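Local coordinates for protein L-rhamnose mutarotase (Formosa agariphila, PDB 6HHN) that catalyses the interconversion of the alpha and beta anomers of L-rhamnose during breakdown of the green-seaweed polysaccharide ulvan, at residues Q35-L40 and K85-F90. Residues are numbered along the deposited sequence; the frame is centred on the assembly and turned at random.
Sequences QLWPEL and KKWWDF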
loop_
_atom_site.group_PDB
_atom_site.type_symbol
_atom_site.label_atom_id
_atom_site.label_comp_id
_atom_site.label_asym_id
_atom_site.label_seq_id
_atom_site.Cartn_x
_atom_site.Cartn_y
_atom_site.Cartn_z
ATOM N N GLN A 35 -4.165 19.506 -6.121
ATOM C CA GLN A 35 -5.169 20.246 -6.881
ATOM C C GLN A 35 -6.088 19.318 -7.672
ATOM O O GLN A 35 -6.630 19.706 -8.720
ATOM C CB GLN A 35 -4.495 21.236 -7.831
ATOM C CG GLN A 35 -3.541 22.204 -7.162
ATOM C CD GLN A 35 -4.207 23.016 -6.073
ATOM O OE1 GLN A 35 -5.330 23.504 -6.243
ATOM N NE2 GLN A 35 -3.525 23.163 -4.942
ATOM N N LEU A 36 -6.281 18.093 -7.182
ATOM C CA LEU A 36 -7.139 17.129 -7.861
ATOM C C LEU A 36 -8.500 17.744 -8.116
ATOM O O LEU A 36 -9.082 18.380 -7.236
ATOM C CB LEU A 36 -7.313 15.886 -6.989
ATOM C CG LEU A 36 -8.173 14.760 -7.579
ATOM C CD1 LEU A 36 -7.410 14.074 -8.690
ATOM C CD2 LEU A 36 -8.594 13.764 -6.531
ATOM N N TRP A 37 -9.001 17.575 -9.335
ATOM C CA TRP A 37 -10.235 18.245 -9.713
ATOM C C TRP A 37 -11.377 17.805 -8.807
ATOM O O TRP A 37 -11.542 16.592 -8.579
ATOM C CB TRP A 37 -10.600 17.921 -11.159
ATOM C CG TRP A 37 -9.529 18.228 -12.141
ATOM C CD1 TRP A 37 -8.525 19.140 -12.010
ATOM C CD2 TRP A 37 -9.341 17.592 -13.404
ATOM N NE1 TRP A 37 -7.727 19.125 -13.137
ATOM C CE2 TRP A 37 -8.218 18.189 -14.007
ATOM C CE3 TRP A 37 -10.046 16.612 -14.106
ATOM C CZ2 TRP A 37 -7.742 17.788 -15.257
ATOM C CZ3 TRP A 37 -9.591 16.234 -15.351
ATOM C CH2 TRP A 37 -8.446 16.822 -15.913
ATOM N N PRO A 38 -12.194 18.718 -8.308
ATOM C CA PRO A 38 -13.354 18.304 -7.515
ATOM C C PRO A 38 -14.305 17.388 -8.257
ATOM O O PRO A 38 -14.957 16.533 -7.629
ATOM C CB PRO A 38 -14.009 19.629 -7.111
ATOM C CG PRO A 38 -13.498 20.639 -8.003
ATOM C CD PRO A 38 -12.123 20.180 -8.485
ATOM N N GLU A 39 -14.384 17.525 -9.584
ATOM C CA GLU A 39 -15.218 16.624 -10.368
ATOM C C GLU A 39 -14.764 15.180 -10.203
ATOM O O GLU A 39 -15.591 14.267 -10.104
ATOM C CB GLU A 39 -15.144 16.986 -11.853
ATOM C CG GLU A 39 -15.784 18.306 -12.250
ATOM C CD GLU A 39 -14.939 19.538 -12.006
ATOM O OE1 GLU A 39 -13.799 19.415 -11.509
ATOM O OE2 GLU A 39 -15.411 20.660 -12.344
ATOM N N LEU A 40 -13.446 14.952 -10.204
ATOM C CA LEU A 40 -12.915 13.606 -10.083
ATOM C C LEU A 40 -13.123 13.058 -8.679
ATOM O O LEU A 40 -13.473 11.884 -8.509
ATOM C CB LEU A 40 -11.438 13.610 -10.494
ATOM C CG LEU A 40 -10.724 12.253 -10.499
ATOM C CD1 LEU A 40 -11.486 11.254 -11.357
ATOM C CD2 LEU A 40 -9.312 12.436 -11.006
ATOM N N LYS A 85 -10.845 10.151 -18.165
ATOM C CA LYS A 85 -9.958 10.144 -19.319
ATOM C C LYS A 85 -9.226 11.472 -19.456
ATOM O O LYS A 85 -8.044 11.499 -19.827
ATOM C CB LYS A 85 -10.742 9.816 -20.584
ATOM C CG LYS A 85 -11.246 8.376 -20.621
ATOM C CD LYS A 85 -11.914 8.050 -21.956
ATOM C CE LYS A 85 -13.414 8.130 -21.876
ATOM N NZ LYS A 85 -14.034 7.852 -23.200
ATOM N N LYS A 86 -9.909 12.587 -19.150
ATOM C CA LYS A 86 -9.235 13.881 -19.152
ATOM C C LYS A 86 -8.141 13.946 -18.097
ATOM O O LYS A 86 -7.084 14.540 -18.329
ATOM C CB LYS A 86 -10.250 15.011 -18.952
ATOM C CG LYS A 86 -11.056 15.332 -20.183
ATOM C CD LYS A 86 -12.212 16.236 -19.819
ATOM C CE LYS A 86 -13.016 16.641 -21.041
ATOM N NZ LYS A 86 -12.237 17.558 -21.908
ATOM N N TRP A 87 -8.380 13.343 -16.921
ATOM C CA TRP A 87 -7.346 13.301 -15.887
ATOM C C TRP A 87 -6.139 12.484 -16.359
ATOM O O TRP A 87 -4.993 12.911 -16.202
ATOM C CB TRP A 87 -7.925 12.731 -14.573
ATOM C CG TRP A 87 -6.899 12.702 -13.469
ATOM C CD1 TRP A 87 -6.253 11.604 -12.984
ATOM C CD2 TRP A 87 -6.405 13.819 -12.733
ATOM N NE1 TRP A 87 -5.379 11.968 -11.977
ATOM C CE2 TRP A 87 -5.457 13.323 -11.802
ATOM C CE3 TRP A 87 -6.678 15.193 -12.753
ATOM C CZ2 TRP A 87 -4.769 14.156 -10.922
ATOM C CZ3 TRP A 87 -6.009 16.014 -11.861
ATOM C CH2 TRP A 87 -5.048 15.491 -10.972
ATOM N N TRP A 88 -6.385 11.335 -16.964
ATOM C CA TRP A 88 -5.285 10.556 -17.526
ATOM C C TRP A 88 -4.491 11.386 -18.529
ATOM O O TRP A 88 -3.246 11.392 -18.510
ATOM C CB TRP A 88 -5.849 9.316 -18.194
ATOM C CG TRP A 88 -6.407 8.301 -17.263
ATOM C CD1 TRP A 88 -6.242 8.232 -15.908
ATOM C CD2 TRP A 88 -7.241 7.201 -17.624
ATOM N NE1 TRP A 88 -6.906 7.132 -15.409
ATOM C CE2 TRP A 88 -7.529 6.490 -16.448
ATOM C CE3 TRP A 88 -7.754 6.741 -18.836
ATOM C CZ2 TRP A 88 -8.319 5.348 -16.451
ATOM C CZ3 TRP A 88 -8.548 5.615 -18.836
ATOM C CH2 TRP A 88 -8.820 4.930 -17.653
ATOM N N ASP A 89 -5.182 12.075 -19.440
ATOM C CA ASP A 89 -4.464 12.893 -20.415
ATOM C C ASP A 89 -3.614 13.955 -19.717
ATOM O O ASP A 89 -2.483 14.243 -20.124
ATOM C CB ASP A 89 -5.461 13.599 -21.337
ATOM C CG ASP A 89 -6.220 12.658 -22.285
ATOM O OD1 ASP A 89 -5.830 11.493 -22.475
ATOM O OD2 ASP A 89 -7.243 13.116 -22.860
ATOM N N PHE A 90 -4.171 14.604 -18.688
ATOM C CA PHE A 90 -3.466 15.660 -17.961
ATOM C C PHE A 90 -2.208 15.147 -17.280
ATOM O O PHE A 90 -1.211 15.878 -17.192
ATOM C CB PHE A 90 -4.465 16.240 -16.960
ATOM C CG PHE A 90 -3.933 17.289 -16.045
ATOM C CD1 PHE A 90 -3.537 18.519 -16.506
ATOM C CD2 PHE A 90 -3.920 17.067 -14.671
ATOM C CE1 PHE A 90 -3.081 19.501 -15.645
ATOM C CE2 PHE A 90 -3.486 18.041 -13.802
ATOM C CZ PHE A 90 -3.065 19.266 -14.285
#
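Trp87 reaches out from helix 82-91 and is held on two fronts by Leu36, Trp37 and Leu40. Leu36 CD1 and Leu40 CD2 press on the same face of its indole: Leu36 CD1 lies 3.6 Å from the centroid of the six-membered ring, Leu40 CD2 3.6 Å from that of the five-membered ring, both CH-pi contacts close to the ring normal. These three residues are the tight, buried part. CG of Trp87, anti to the backbone N (chi1 -179°), is carried out toward segment 35-40. The CE3-CZ3 edge of the ring meets the face of Trp37, a T-shaped pair with planes at 88° and Trp87 CE3 3.6 Å from Trp37 CE2. Trp37 bridges to the looser outer side: its CZ2 comes over the Phe90 face, 3.9 Å from Phe90 CG, the rings tilted by 42°, while Lys86 CB touches Trp37 CZ3 and its chain leads away. An alanine in place of Trp37 would probably leave the Trp87 edge without the indole face that covers it and open a gap beside Phe90. His33, the likely proton donor, meets Trp87 edge-to-face, and Leu36 also packs on Phe112 of the second subunit. The aromatic cluster thus joins the start of helix 38-46 to helix 82-91 in a dimeric alpha-beta barrel fold, and through Trp87, which probably binds rhamnose, forms part of the probable site's wall.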